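Vesicular integral-membrane protein VIP36 (Canis lupus familiaris, PDB 2E6V) binds high-mannose N-glycans in a calcium-dependent manner through its lumenal L-type lectin domain and helps sort the glycoproteins carrying them in the early secretory pathway. Local coordinates at residues D28-T33 with D92-G97; G51-H56 with F205-G210; Y128-V133 with W148-G153. One frame throughout, in Å; residues are numbered along the deposited sequence.

Contact 1 of 3, residues D28-T33 with D92-G97; sequences DFQGST and DRLVPG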
loop_
_atom_site.group_PDB
_atom_site.type_symbol
_atom_site.label_atom_id
_atom_site.label_comp_id
_atom_site.label_asym_id
_atom_site.label_seq_id
_atom_site.Cartn_x
_atom_site.Cartn_y
_atom_site.Cartn_z
ATOM N N ASP A 28 -4.392 -10.552 10.148
ATOM C CA ASP A 28 -5.455 -10.076 11.040
ATOM C C ASP A 28 -6.077 -8.789 10.502
ATOM O O ASP A 28 -5.404 -7.961 9.868
ATOM C CB ASP A 28 -4.931 -9.830 12.464
ATOM C CG ASP A 28 -4.239 -11.045 13.051
ATOM O OD1 ASP A 28 -4.913 -11.823 13.759
ATOM O OD2 ASP A 28 -3.027 -11.229 12.807
ATOM N N PHE A 29 -7.371 -8.649 10.769
ATOM C CA PHE A 29 -8.180 -7.530 10.338
ATOM C C PHE A 29 -8.767 -6.740 11.516
ATOM O O PHE A 29 -8.797 -7.222 12.640
ATOM C CB PHE A 29 -9.292 -7.998 9.373
ATOM C CG PHE A 29 -10.154 -9.132 9.896
ATOM C CD1 PHE A 29 -11.220 -8.886 10.767
ATOM C CD2 PHE A 29 -9.938 -10.442 9.477
ATOM C CE1 PHE A 29 -12.048 -9.935 11.240
ATOM C CE2 PHE A 29 -10.738 -11.491 9.953
ATOM C CZ PHE A 29 -11.803 -11.235 10.829
ATOM N N GLN A 30 -9.224 -5.523 11.249
ATOM C CA GLN A 30 -9.868 -4.706 12.253
ATOM C C GLN A 30 -10.737 -3.666 11.551
ATOM O O GLN A 30 -10.668 -3.527 10.322
ATOM C CB GLN A 30 -8.831 -4.032 13.157
ATOM C CG GLN A 30 -8.196 -2.773 12.605
ATOM C CD GLN A 30 -7.047 -2.282 13.449
ATOM O OE1 GLN A 30 -7.114 -2.269 14.691
ATOM N NE2 GLN A 30 -5.955 -1.881 12.781
ATOM N N GLY A 31 -11.533 -2.934 12.329
ATOM C CA GLY A 31 -12.434 -1.949 11.788
ATOM C C GLY A 31 -13.518 -2.576 10.941
ATOM O O GLY A 31 -14.081 -3.594 11.313
ATOM N N SER A 32 -13.798 -1.978 9.787
ATOM C CA SER A 32 -14.983 -2.339 9.016
ATOM C C SER A 32 -14.752 -3.605 8.226
ATOM O O SER A 32 -15.698 -4.170 7.701
ATOM C CB SER A 32 -15.426 -1.173 8.091
ATOM O OG SER A 32 -14.307 -0.538 7.473
ATOM N N THR A 33 -13.501 -4.057 8.175
ATOM C CA THR A 33 -13.091 -5.202 7.342
ATOM C C THR A 33 -13.893 -6.488 7.506
ATOM O O THR A 33 -14.084 -6.953 8.611
ATOM C CB THR A 33 -11.603 -5.513 7.540
ATOM O OG1 THR A 33 -10.836 -4.322 7.296
ATOM C CG2 THR A 33 -11.140 -6.637 6.577
ATOM N N ASP A 92 4.883 -0.790 12.840
ATOM C CA ASP A 92 3.706 -1.150 13.615
ATOM C C ASP A 92 2.609 -1.714 12.724
ATOM O O ASP A 92 2.502 -1.369 11.546
ATOM C CB ASP A 92 3.193 0.069 14.365
ATOM C CG ASP A 92 4.294 0.804 15.078
ATOM O OD1 ASP A 92 5.156 0.154 15.706
ATOM O OD2 ASP A 92 4.323 2.040 14.980
ATOM N N ARG A 93 1.819 -2.611 13.284
ATOM C CA ARG A 93 0.727 -3.233 12.564
ATOM C C ARG A 93 -0.568 -3.076 13.357
ATOM O O ARG A 93 -0.527 -2.868 14.571
ATOM C CB ARG A 93 1.038 -4.705 12.382
ATOM C CG ARG A 93 1.181 -5.486 13.707
ATOM C CD ARG A 93 1.733 -6.893 13.472
ATOM N NE ARG A 93 0.820 -7.657 12.638
ATOM C CZ ARG A 93 -0.235 -8.325 13.082
ATOM N NH1 ARG A 93 -0.530 -8.354 14.382
ATOM N NH2 ARG A 93 -1.008 -8.973 12.212
ATOM N N LEU A 94 -1.711 -3.190 12.679
ATOM C CA LEU A 94 -3.027 -3.179 13.358
ATOM C C LEU A 94 -3.309 -1.973 14.259
ATOM O O LEU A 94 -4.156 -2.068 15.147
ATOM C CB LEU A 94 -3.244 -4.450 14.196
ATOM C CG LEU A 94 -3.874 -5.748 13.693
ATOM C CD1 LEU A 94 -4.135 -6.690 14.889
ATOM C CD2 LEU A 94 -5.168 -5.553 12.945
ATOM N N VAL A 95 -2.639 -0.845 14.042
ATOM C CA VAL A 95 -2.960 0.370 14.794
ATOM C C VAL A 95 -3.861 1.278 13.958
ATOM O O VAL A 95 -3.423 1.834 12.964
ATOM C CB VAL A 95 -1.693 1.136 15.270
ATOM C CG1 VAL A 95 -2.087 2.443 16.016
ATOM C CG2 VAL A 95 -0.838 0.256 16.140
ATOM N N PRO A 96 -5.139 1.403 14.333
ATOM C CA PRO A 96 -6.047 2.251 13.560
ATOM C C PRO A 96 -5.606 3.704 13.569
ATOM O O PRO A 96 -4.722 4.062 14.342
ATOM C CB PRO A 96 -7.401 2.082 14.266
ATOM C CG PRO A 96 -7.096 1.494 15.587
ATOM C CD PRO A 96 -5.819 0.726 15.453
ATOM N N GLY A 97 -6.197 4.524 12.700
ATOM C CA GLY A 97 -5.756 5.874 12.519
ATOM C C GLY A 97 -6.424 6.592 11.366
ATOM O O GLY A 97 -7.223 6.023 10.619
#

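Contact 2 of 3, residues G51-H56 with F205-G210; sequences GSIWNH and FGASAG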
loop_
_atom_site.group_PDB
_atom_site.type_symbol
_atom_site.label_atom_id
_atom_site.label_comp_id
_atom_site.label_asym_id
_atom_site.label_seq_id
_atom_site.Cartn_x
_atom_site.Cartn_y
_atom_site.Cartn_z
ATOM N N GLY A 51 -10.938 0.392 7.923
ATOM C CA GLY A 51 -10.730 -1.027 8.021
ATOM C C GLY A 51 -9.384 -1.384 7.503
ATOM O O GLY A 51 -8.856 -0.728 6.605
ATOM N N SER A 52 -8.824 -2.432 8.061
ATOM C CA SER A 52 -7.520 -2.814 7.646
ATOM C C SER A 52 -7.264 -4.305 7.848
ATOM O O SER A 52 -8.022 -4.998 8.556
ATOM C CB SER A 52 -6.485 -1.951 8.352
ATOM O OG SER A 52 -6.440 -2.200 9.738
ATOM N N ILE A 53 -6.223 -4.791 7.183
ATOM C CA ILE A 53 -5.845 -6.185 7.242
ATOM C C ILE A 53 -4.326 -6.171 7.322
ATOM O O ILE A 53 -3.676 -5.404 6.616
ATOM C CB ILE A 53 -6.389 -6.998 5.993
ATOM C CG1 ILE A 53 -6.098 -8.506 6.151
ATOM C CG2 ILE A 53 -5.777 -6.492 4.695
ATOM C CD1 ILE A 53 -7.196 -9.442 5.577
ATOM N N TRP A 54 -3.748 -6.993 8.189
ATOM C CA TRP A 54 -2.314 -6.867 8.433
ATOM C C TRP A 54 -1.649 -8.192 8.560
ATOM O O TRP A 54 -2.142 -9.046 9.282
ATOM C CB TRP A 54 -2.072 -6.089 9.716
ATOM C CG TRP A 54 -2.213 -4.630 9.596
ATOM C CD1 TRP A 54 -3.323 -3.874 9.883
ATOM C CD2 TRP A 54 -1.196 -3.718 9.202
ATOM N NE1 TRP A 54 -3.050 -2.539 9.688
ATOM C CE2 TRP A 54 -1.749 -2.418 9.268
ATOM C CE3 TRP A 54 0.141 -3.870 8.804
ATOM C CZ2 TRP A 54 -1.017 -1.285 8.939
ATOM C CZ3 TRP A 54 0.864 -2.764 8.480
ATOM C CH2 TRP A 54 0.290 -1.476 8.544
ATOM N N ASN A 55 -0.523 -8.346 7.857
ATOM C CA ASN A 55 0.278 -9.573 7.862
ATOM C C ASN A 55 0.836 -9.771 9.277
ATOM O O ASN A 55 1.243 -8.808 9.953
ATOM C CB ASN A 55 1.400 -9.475 6.809
ATOM C CG ASN A 55 2.024 -10.825 6.436
ATOM O OD1 ASN A 55 3.122 -10.880 5.855
ATOM N ND2 ASN A 55 1.323 -11.916 6.746
ATOM N N HIS A 56 0.832 -11.021 9.729
ATOM C CA HIS A 56 1.133 -11.332 11.121
ATOM C C HIS A 56 2.623 -11.578 11.307
ATOM O O HIS A 56 3.168 -11.429 12.404
ATOM C CB HIS A 56 0.332 -12.564 11.538
ATOM C CG HIS A 56 0.522 -12.951 12.972
ATOM N ND1 HIS A 56 -0.453 -12.763 13.929
ATOM C CD2 HIS A 56 1.573 -13.519 13.610
ATOM C CE1 HIS A 56 -0.010 -13.195 15.094
ATOM N NE2 HIS A 56 1.218 -13.656 14.928
ATOM N N PHE A 205 3.788 -6.073 6.163
ATOM C CA PHE A 205 2.837 -5.726 5.121
ATOM C C PHE A 205 1.407 -5.672 5.650
ATOM O O PHE A 205 1.008 -6.450 6.527
ATOM C CB PHE A 205 2.933 -6.707 3.954
ATOM C CG PHE A 205 4.210 -6.611 3.211
ATOM C CD1 PHE A 205 4.443 -5.557 2.356
ATOM C CD2 PHE A 205 5.193 -7.554 3.376
ATOM C CE1 PHE A 205 5.643 -5.456 1.655
ATOM C CE2 PHE A 205 6.424 -7.444 2.678
ATOM C CZ PHE A 205 6.635 -6.407 1.832
ATOM N N GLY A 206 0.650 -4.721 5.112
ATOM C CA GLY A 206 -0.758 -4.581 5.389
ATOM C C GLY A 206 -1.413 -3.647 4.390
ATOM O O GLY A 206 -0.736 -3.044 3.537
ATOM N N ALA A 207 -2.730 -3.502 4.529
ATOM C CA ALA A 207 -3.531 -2.685 3.638
ATOM C C ALA A 207 -4.695 -2.134 4.413
ATOM O O ALA A 207 -5.260 -2.831 5.266
ATOM C CB ALA A 207 -4.053 -3.538 2.459
ATOM N N SER A 208 -5.076 -0.895 4.101
ATOM C CA SER A 208 -6.208 -0.274 4.769
ATOM C C SER A 208 -6.917 0.697 3.850
ATOM O O SER A 208 -6.364 1.119 2.858
ATOM C CB SER A 208 -5.724 0.476 6.003
ATOM O OG SER A 208 -4.935 1.594 5.609
ATOM N N ALA A 209 -8.142 1.062 4.198
ATOM C CA ALA A 209 -8.918 2.012 3.425
ATOM C C ALA A 209 -9.782 2.771 4.395
ATOM O O ALA A 209 -10.094 2.270 5.480
ATOM C CB ALA A 209 -9.795 1.295 2.387
ATOM N N GLY A 210 -10.135 3.998 4.020
ATOM C CA GLY A 210 -11.042 4.822 4.806
ATOM C C GLY A 210 -12.068 5.502 3.925
ATOM O O GLY A 210 -11.836 5.704 2.723
HETATM O O HOH W 1 4.746 -8.583 6.599
#

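Contact 3 of 3, residues Y128-V133 with W148-G153; sequences YISVMV and WTELAG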
loop_
_atom_site.group_PDB
_atom_site.type_symbol
_atom_site.label_atom_id
_atom_site.label_comp_id
_atom_site.label_asym_id
_atom_site.label_seq_id
_atom_site.Cartn_x
_atom_site.Cartn_y
_atom_site.Cartn_z
ATOM N N TYR A 128 -5.001 9.308 -7.725
ATOM C CA TYR A 128 -3.584 9.583 -7.729
ATOM C C TYR A 128 -2.890 8.579 -6.817
ATOM O O TYR A 128 -3.325 8.340 -5.694
ATOM C CB TYR A 128 -3.347 11.022 -7.227
ATOM C CG TYR A 128 -1.984 11.567 -7.539
ATOM C CD1 TYR A 128 -1.683 12.089 -8.809
ATOM C CD2 TYR A 128 -0.984 11.572 -6.583
ATOM C CE1 TYR A 128 -0.397 12.605 -9.105
ATOM C CE2 TYR A 128 0.304 12.092 -6.854
ATOM C CZ TYR A 128 0.600 12.594 -8.112
ATOM O OH TYR A 128 1.889 13.079 -8.376
ATOM N N ILE A 129 -1.810 7.996 -7.303
ATOM C CA ILE A 129 -0.992 7.097 -6.523
ATOM C C ILE A 129 0.305 7.791 -6.148
ATOM O O ILE A 129 0.927 8.432 -6.986
ATOM C CB ILE A 129 -0.668 5.848 -7.323
ATOM C CG1 ILE A 129 -1.965 5.123 -7.710
ATOM C CG2 ILE A 129 0.325 4.940 -6.551
ATOM C CD1 ILE A 129 -1.768 3.784 -8.262
ATOM N N SER A 130 0.717 7.662 -4.886
ATOM C CA SER A 130 1.958 8.276 -4.410
ATOM C C SER A 130 2.605 7.459 -3.305
ATOM O O SER A 130 1.936 6.626 -2.654
ATOM C CB SER A 130 1.664 9.661 -3.900
ATOM O OG SER A 130 0.709 9.578 -2.876
ATOM N N VAL A 131 3.896 7.686 -3.087
ATOM C CA VAL A 131 4.614 7.014 -2.001
ATOM C C VAL A 131 5.162 7.995 -1.000
ATOM O O VAL A 131 5.535 9.108 -1.347
ATOM C CB VAL A 131 5.741 6.109 -2.505
ATOM C CG1 VAL A 131 5.122 4.911 -3.240
ATOM C CG2 VAL A 131 6.693 6.893 -3.435
ATOM N N MET A 132 5.210 7.560 0.249
ATOM C CA MET A 132 5.649 8.368 1.354
ATOM C C MET A 132 6.464 7.449 2.255
ATOM O O MET A 132 6.046 6.322 2.559
ATOM C CB MET A 132 4.429 8.914 2.110
ATOM C CG MET A 132 4.759 9.792 3.262
ATOM S SD MET A 132 3.336 10.317 4.262
ATOM C CE MET A 132 4.218 10.955 5.694
ATOM N N VAL A 133 7.610 7.946 2.689
ATOM C CA VAL A 133 8.503 7.206 3.552
ATOM C C VAL A 133 8.571 8.036 4.808
ATOM O O VAL A 133 8.687 9.254 4.726
ATOM C CB VAL A 133 9.910 7.049 2.914
ATOM C CG1 VAL A 133 10.904 6.367 3.910
ATOM C CG2 VAL A 133 9.832 6.259 1.624
ATOM N N TRP A 148 2.825 17.542 0.331
ATOM C CA TRP A 148 4.098 17.991 0.959
ATOM C C TRP A 148 4.968 16.901 1.624
ATOM O O TRP A 148 6.109 17.152 1.949
ATOM C CB TRP A 148 3.884 19.221 1.850
ATOM C CG TRP A 148 3.399 20.347 0.995
ATOM C CD1 TRP A 148 2.098 20.607 0.636
ATOM C CD2 TRP A 148 4.205 21.294 0.278
ATOM N NE1 TRP A 148 2.045 21.665 -0.232
ATOM C CE2 TRP A 148 3.313 22.110 -0.483
ATOM C CE3 TRP A 148 5.581 21.551 0.215
ATOM C CZ2 TRP A 148 3.752 23.174 -1.271
ATOM C CZ3 TRP A 148 6.022 22.612 -0.580
ATOM C CH2 TRP A 148 5.107 23.411 -1.314
ATOM N N THR A 149 4.471 15.672 1.741
ATOM C CA THR A 149 5.290 14.556 2.291
ATOM C C THR A 149 5.541 13.392 1.314
ATOM O O THR A 149 6.071 12.349 1.691
ATOM C CB THR A 149 4.676 13.997 3.611
ATOM O OG1 THR A 149 3.254 13.846 3.464
ATOM C CG2 THR A 149 4.958 14.944 4.791
ATOM N N GLU A 150 5.183 13.572 0.054
ATOM C CA GLU A 150 5.310 12.495 -0.898
ATOM C C GLU A 150 6.665 12.554 -1.640
ATOM O O GLU A 150 7.256 13.619 -1.794
ATOM C CB GLU A 150 4.088 12.490 -1.847
ATOM C CG GLU A 150 4.313 13.087 -3.250
ATOM C CD GLU A 150 3.052 13.696 -3.903
ATOM O OE1 GLU A 150 1.910 13.420 -3.469
ATOM O OE2 GLU A 150 3.212 14.467 -4.883
ATOM N N LEU A 151 7.147 11.413 -2.114
ATOM C CA LEU A 151 8.409 11.382 -2.847
ATOM C C LEU A 151 8.226 11.400 -4.345
ATOM O O LEU A 151 9.125 11.804 -5.063
ATOM C CB LEU A 151 9.176 10.113 -2.493
ATOM C CG LEU A 151 9.541 10.009 -1.025
ATOM C CD1 LEU A 151 10.090 8.621 -0.743
ATOM C CD2 LEU A 151 10.569 11.091 -0.728
ATOM N N ALA A 152 7.073 10.914 -4.801
ATOM C CA ALA A 152 6.709 10.786 -6.226
ATOM C C ALA A 152 5.270 10.254 -6.300
ATOM O O ALA A 152 4.698 9.847 -5.294
ATOM C CB ALA A 152 7.680 9.841 -6.972
ATOM N N GLY A 153 4.690 10.282 -7.489
ATOM C CA GLY A 153 3.321 9.820 -7.692
ATOM C C GLY A 153 2.973 9.842 -9.166
ATOM O O GLY A 153 3.707 10.399 -9.966
HETATM O O HOH W 2 8.216 10.991 2.143
#

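Contact 1 of 3, residues D28-T33 with D92-G97
At the edge of the R93 guanidinium, close to its plane, lies the carboxylate of D28: NH2 of R93 donates to OD2 of D28 over 3.1 Å, and the pair forms a salt bridge. The two flat groups stand steeply against each other, their planes 78° apart. OD2 is approached on its anti side, 23° out of the carboxylate plane; NH2 alone makes the bond across the contact. R93 gets there by a bend at its third torsion (chi3 -62°), which folds the long chain back toward the strand. Its NE is engaged by the backbone oxygen of N55 and its guanidinium makes a cation-pi contact with Y204, while OD2 of D28 also accepts a bond from ND1 of H56. Next to this polar cluster, CD1 of L94 packs on CB of D28 at 4.0 Å. The other methyl, CD2, lies 4.0 Å from CB of Q30, whose side chain runs past the leucine in the opposite direction; its end lies beside the L94 carbonyl, and the chain crosses P96 at about a right angle. Strand 27-31 is an edge strand of the lectin beta-sandwich, and 92-97 is mostly loop, passing beside it at the surface. With the guanidinium and H56 both bonded to OD2, the carboxylate is probably kept ionised; the arginine, for its part, ties the loop to strands 27-31 and 49-55 together.

Contact 2 of 3, residues G51-H56 with F205-G210
Strands 51-55 and 205-210 run antiparallel, their axes 4.7 Å apart at closest approach and their directions 177° apart, joined by five backbone hydrogen bonds: both ways between G51 and A209 and between I53 and A207, then from N of N55 to O of F205. The non-hydrogen-bonded pairs between them bring S52 against S208, CB to CB at 3.5 Å, and W54 against G206. Here the indole lies over the neighbouring backbone: CA of G206 sits 3.6 Å above the ring plane, offset toward the rim, in a CH-pi contact with the six-membered ring. The chi1 of W54 (-79°), with CG opposite the carbonyl carbon, lets the ring lean over the glycine, whose lack of a side chain leaves CA open to the ring face. On the face with I53, A207 and A209, CG2 of I53 meets CB of A207 at 4.1 Å; these side chains continue into the hydrophobic interior, reaching L42 of strand 40-43 and M223 of strand 217-227, so that the pair lies within the two-sheet jelly roll of legume-type lectins. At the far end a water bridges the strands, donating to OD1 of N55 at 2.9 Å and accepting from N of F205 at 2.7 Å. The amide of N55 is held further by H10 and by the backbone oxygens of E9 and L26, and OG of S208 by W88 and the carbonyl of F100. G206, without a side chain, thus lets the indole lie directly on the backbone, while the buried polar groups of N55 and S208 find partners in the chain segments around them.

Contact 3 of 3, residues Y128-V133 with W148-G153
M132 lies against T149, its SD 3.6 Å from OG1 of T149 and its terminal CE 3.7 Å from CB of the same threonine. With CG anti to the backbone N (chi1 -179°) and the rest of the chain extended, the methionine crosses the threonine at a slant and also brings its CG to the T149 carbonyl. One residue on, CG2 of V133 meets CD1 of L151 at a close 3.4 Å, and CB of L151 packs across CG2 of V131. The backbones are linked by two hydrogen bonds. N of L151 donates to O of V131 over 2.9 Å and is nearly straight at 168°; the bond from N of V131 to O of A152 is longer, 3.2 Å, with the donor tilted from the carbonyl plane. The L151-V131 bond, with the backbone pairing of I129 and C154 further on, joins edge strand 152-155 to strand 128-135 in one antiparallel sheet of the L-type lectin sandwich. V131 and L151 face the other sheet, where I194 touches both. A water accepts from N of V133 and donates to O of T149, spanning the two segments where they diverge. Toward the other end OH of Y128 reaches C of G153 at 3.5 Å, and the E150 carboxylate crosses near the ring. R124 probably helps hold both, through a salt bridge to OE2 of E150 and a cation-pi contact with Y128, whose side chain is about 8 Å from the bound calcium ion.

How the contacts relate
All three contacts reach the same seven-stranded sheet, at different depths. Contact 2 is wholly buried and its backbone ladder is the most regular; contact 1 is a surface contact at one edge, and contact 3, partly buried, closes the opposite edge. Contacts 1 and 2 touch directly: strands 27-31 and 49-55 are neighbours, and D28 O approaches W54 N. Contact 3 stands apart, its centre about 22 Å from that of contact 1 and 19 Å from that of contact 2. A salt bridge beside leucine packing marks contact 1, backbone bonds and small residues contact 2, and apolar packing with fewer backbone bonds, and a charged end near the calcium site, contact 3.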